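Local coordinates for protein N5-carboxyaminoimidazole ribonucleotide synthetase (Bacillus anthracis, PDB 3QFF) that probably catalyses the ATP-dependent carboxylation of aminoimidazole ribonucleotide to N5-carboxyaminoimidazole ribonucleotide in purine biosynthesis, and binds ADP, at residues A[232-235]-A[236-239]; A[320-323]-A[324-327]. All coordinates share one frame; numbering follows the deposited sequence.

How the contacts relate
Following the chain from the N terminus, contact 1 comes first, where the loop after strand 223-229 turns into helix 235-251, in the ATP-grasp domain. About eighty residues on, contact 2 joins the end of strand 316-322 to helix 323-331, in the C-terminal family region. Each closes one tight local turn at the start of a helix; the two stand in series, neither nesting nor crossing. Strands 223-229 and 316-322 are antiparallel neighbours in the eight-stranded sheet, and both contacts lie where the chain passes from that sheet to a helix. The nearest atoms of contact 1 and contact 2 are about 14 Å apart. The centres of contact 1 and contact 2 are about 32 Å apart.

Contact 1: residues A[232-235]-A[236-239]; sequences RITE and ELSQ
Thr234 meets Leu237 across the first turn of helix 235-251, its hydroxyl receiving a backbone N-H. From Thr234 CB, which has Glu236 N at 3.8 Å, the chi1 torsion of 65° sets OG1 between the backbone N and the carbonyl carbon. There Thr234 OG1 faces the start of the helix and accepts from Leu237 N at 3.1 Å, in a nearly straight bond (168° at the hydrogen). The same oxygen rests against Leu237 CB. Thr234 serves the helix with its backbone too: Thr234 O accepts from Ser238 N at 3.1 Å, the donor tilted modestly from the carbonyl plane. One residue further along, Gln239 N gives its hydrogen to Glu235 O, approaching from above that carbonyl plane. The first part of the Gln239 side chain packs over the same oxygen, with Gln239 CG at 3.3 Å from Glu235 O. Its amide end passes the Glu235 side chain obliquely, Gln239 NE2 lying 4.0 Å from Glu235 CG. Ile233 packs against the first turn that follows: Ile233 CB lies 4.0 Å from CD1 of the buried Leu237, and Ile233 CG1 sits 3.4 Å from Ser238 OG. Just upstream, Arg232 turns away from the helix to form salt bridges with Glu216 and Glu366. Thr234 is thus a classical threonine N-cap, its side chain taking up one N-H of the first turn where strand 223-229 gives way, through a loop, to helix 235-251.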
loop_
_atom_site.group_PDB
_atom_site.type_symbol
_atom_site.label_atom_id
_atom_site.label_comp_id
_atom_site.label_asym_id
_atom_site.label_seq_id
_atom_site.Cartn_x
_atom_site.Cartn_y
_atom_site.Cartn_z
ATOM N N ARG A 232 16.790 -6.660 -18.206
ATOM C CA ARG A 232 18.123 -6.419 -18.742
ATOM C C ARG A 232 18.162 -6.722 -20.251
ATOM O O ARG A 232 18.750 -7.714 -20.697
ATOM C CB ARG A 232 19.179 -7.204 -17.949
ATOM C CG ARG A 232 19.237 -6.792 -16.457
ATOM C CD ARG A 232 20.139 -7.689 -15.611
ATOM N NE ARG A 232 19.617 -9.047 -15.493
ATOM C CZ ARG A 232 20.261 -10.066 -14.920
ATOM N NH1 ARG A 232 19.684 -11.258 -14.874
ATOM N NH2 ARG A 232 21.478 -9.904 -14.388
ATOM N N ILE A 233 17.505 -5.855 -21.019
ATOM C CA ILE A 233 17.348 -6.034 -22.457
ATOM C C ILE A 233 17.552 -4.694 -23.162
ATOM O O ILE A 233 17.532 -3.646 -22.516
ATOM C CB ILE A 233 15.943 -6.636 -22.820
ATOM C CG1 ILE A 233 14.810 -5.719 -22.334
ATOM C CG2 ILE A 233 15.784 -8.060 -22.259
ATOM C CD1 ILE A 233 13.420 -6.245 -22.592
ATOM N N THR A 234 17.752 -4.729 -24.484
ATOM C CA THR A 234 17.935 -3.504 -25.267
ATOM C C THR A 234 16.685 -2.634 -25.246
ATOM O O THR A 234 15.567 -3.130 -25.032
ATOM C CB THR A 234 18.284 -3.805 -26.740
ATOM O OG1 THR A 234 17.171 -4.451 -27.376
ATOM C CG2 THR A 234 19.528 -4.709 -26.843
ATOM N N GLU A 235 16.871 -1.339 -25.489
ATOM C CA GLU A 235 15.751 -0.413 -25.586
ATOM C C GLU A 235 14.800 -0.828 -26.706
ATOM O O GLU A 235 13.623 -0.488 -26.676
ATOM C CB GLU A 235 16.252 1.017 -25.818
ATOM C CG GLU A 235 15.281 2.109 -25.362
ATOM C CD GLU A 235 15.030 2.067 -23.863
ATOM O OE1 GLU A 235 13.845 1.990 -23.454
ATOM O OE2 GLU A 235 16.019 2.083 -23.091
ATOM N N GLU A 236 15.318 -1.568 -27.684
ATOM C CA GLU A 236 14.534 -2.004 -28.840
ATOM C C GLU A 236 13.594 -3.158 -28.496
ATOM O O GLU A 236 12.434 -3.151 -28.916
ATOM C CB GLU A 236 15.448 -2.388 -30.008
ATOM C CG GLU A 236 16.023 -1.183 -30.790
ATOM C CD GLU A 236 16.887 -0.240 -29.942
ATOM O OE1 GLU A 236 16.629 0.987 -29.983
ATOM O OE2 GLU A 236 17.809 -0.721 -29.229
ATOM N N LEU A 237 14.106 -4.139 -27.750
ATOM C CA LEU A 237 13.298 -5.229 -27.217
ATOM C C LEU A 237 12.196 -4.735 -26.270
ATOM O O LEU A 237 11.068 -5.241 -26.307
ATOM C CB LEU A 237 14.171 -6.268 -26.494
ATOM C CG LEU A 237 14.766 -7.433 -27.295
ATOM C CD1 LEU A 237 15.765 -8.200 -26.471
ATOM C CD2 LEU A 237 13.684 -8.377 -27.799
ATOM N N SER A 238 12.536 -3.770 -25.417
ATOM C CA SER A 238 11.591 -3.198 -24.461
ATOM C C SER A 238 10.421 -2.541 -25.159
ATOM O O SER A 238 9.266 -2.821 -24.843
ATOM C CB SER A 238 12.279 -2.159 -23.574
ATOM O OG SER A 238 13.168 -2.797 -22.687
ATOM N N GLN A 239 10.732 -1.662 -26.107
ATOM C CA GLN A 239 9.710 -0.946 -26.866
ATOM C C GLN A 239 8.801 -1.904 -27.635
ATOM O O GLN A 239 7.613 -1.667 -27.739
ATOM C CB GLN A 239 10.347 0.057 -27.825
ATOM C CG GLN A 239 10.911 1.292 -27.140
ATOM C CD GLN A 239 11.673 2.209 -28.101
ATOM O OE1 GLN A 239 11.785 1.934 -29.302
ATOM N NE2 GLN A 239 12.207 3.300 -27.565
#

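Contact 2: residues A[320-323]-A[324-327]; sequences NILG and EHIE
A strand-to-helix turn, between strand 316-322 and helix 323-331, is bridged by Leu322 and His325 through two hydrogen bonds running in opposite directions. Leu322 N donates to His325 ND1 at 3.1 Å, arriving at the ring edge only 4° out of its plane, while His325 N donates back to Leu322 O at 2.8 Å. With CG beside its own backbone N (chi1 -54°), the imidazole folds toward the strand end, and ND1 acts there as acceptor. Leu322 runs alongside the ring, Leu322 CB 3.5 Å from His325 ND1 and Leu322 CG 3.7 Å from His325 CE1. Over one face of the His325 ring lies Glu324 CG, 3.6 Å above the plane near the ring centre. The turn belongs to the C-terminal family region, and residues near the chain's end hold its polar side: His325 NE2 bonds Gln381, while the Glu324 carboxylate bonds His380 and Gln381. Bonds at both ring nitrogens should limit rotation of the imidazole. Ile326 N donates weakly to two backbone oxygens, Leu322 O and Gly323 O. Ile326 CG2 lies close to the latter, 3.2 Å from Gly323 O. Ile321 CG2 sits against His325 CB at 4.1 Å and also approaches the side chain of Ile326, in looser apolar packing, and both isoleucines also touch Leu343 of strand 339-343.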
loop_
_atom_site.group_PDB
_atom_site.type_symbol
_atom_site.label_atom_id
_atom_site.label_comp_id
_atom_site.label_asym_id
_atom_site.label_seq_id
_atom_site.Cartn_x
_atom_site.Cartn_y
_atom_site.Cartn_z
ATOM N N ASN A 320 10.305 -14.521 -4.999
ATOM C CA ASN A 320 9.229 -15.309 -4.412
ATOM C C ASN A 320 9.638 -16.037 -3.135
ATOM O O ASN A 320 10.755 -16.548 -3.051
ATOM C CB ASN A 320 8.698 -16.352 -5.416
ATOM C CG ASN A 320 7.429 -15.905 -6.119
ATOM O OD1 ASN A 320 6.828 -14.879 -5.787
ATOM N ND2 ASN A 320 6.999 -16.697 -7.093
ATOM N N ILE A 321 8.708 -16.083 -2.173
ATOM C CA ILE A 321 8.856 -16.844 -0.929
ATOM C C ILE A 321 7.912 -18.047 -0.941
ATOM O O ILE A 321 6.703 -17.928 -0.739
ATOM C CB ILE A 321 8.643 -15.964 0.339
ATOM C CG1 ILE A 321 9.597 -14.763 0.309
ATOM C CG2 ILE A 321 8.812 -16.789 1.652
ATOM C CD1 ILE A 321 9.151 -13.603 1.182
ATOM N N LEU A 322 8.492 -19.215 -1.192
ATOM C CA LEU A 322 7.736 -20.473 -1.179
ATOM C C LEU A 322 7.733 -21.051 0.232
ATOM O O LEU A 322 8.433 -20.546 1.107
ATOM C CB LEU A 322 8.328 -21.469 -2.190
ATOM C CG LEU A 322 8.599 -20.950 -3.622
ATOM C CD1 LEU A 322 9.118 -22.096 -4.524
ATOM C CD2 LEU A 322 7.342 -20.337 -4.221
ATOM N N GLY A 323 6.922 -22.083 0.458
ATOM C CA GLY A 323 6.916 -22.812 1.728
ATOM C C GLY A 323 8.315 -23.196 2.193
ATOM O O GLY A 323 8.643 -23.022 3.364
ATOM N N GLU A 324 9.143 -23.686 1.269
ATOM C CA GLU A 324 10.541 -24.055 1.571
ATOM C C GLU A 324 11.443 -22.866 1.975
ATOM O O GLU A 324 12.583 -23.074 2.410
ATOM C CB GLU A 324 11.176 -24.778 0.379
ATOM C CG GLU A 324 11.457 -23.850 -0.815
ATOM C CD GLU A 324 12.380 -24.453 -1.867
ATOM O OE1 GLU A 324 13.528 -24.810 -1.535
ATOM O OE2 GLU A 324 11.966 -24.532 -3.044
ATOM N N HIS A 325 10.959 -21.632 1.810
ATOM C CA HIS A 325 11.770 -20.444 2.131
ATOM C C HIS A 325 11.318 -19.676 3.374
ATOM O O HIS A 325 12.066 -18.850 3.880
ATOM C CB HIS A 325 11.812 -19.448 0.963
ATOM C CG HIS A 325 12.259 -20.040 -0.337
ATOM N ND1 HIS A 325 11.437 -20.107 -1.443
ATOM C CD2 HIS A 325 13.445 -20.574 -0.718
ATOM C CE1 HIS A 325 12.093 -20.663 -2.445
ATOM N NE2 HIS A 325 13.315 -20.953 -2.031
ATOM N N ILE A 326 10.093 -19.907 3.835
ATOM C CA ILE A 326 9.506 -19.051 4.878
ATOM C C ILE A 326 10.347 -19.062 6.175
ATOM O O ILE A 326 10.573 -18.016 6.787
ATOM C CB ILE A 326 8.003 -19.381 5.131
ATOM C CG1 ILE A 326 7.368 -18.414 6.144
ATOM C CG2 ILE A 326 7.800 -20.830 5.581
ATOM C CD1 ILE A 326 7.130 -17.001 5.585
ATOM N N GLU A 327 10.840 -20.236 6.570
ATOM C CA GLU A 327 11.674 -20.326 7.766
ATOM C C GLU A 327 12.961 -19.521 7.601
ATOM O O GLU A 327 13.376 -18.817 8.520
ATOM C CB GLU A 327 11.966 -21.778 8.131
ATOM C CG GLU A 327 12.242 -21.971 9.615
ATOM C CD GLU A 327 12.677 -23.385 9.979
ATOM O OE1 GLU A 327 11.955 -24.361 9.641
ATOM O OE2 GLU A 327 13.742 -23.515 10.631
#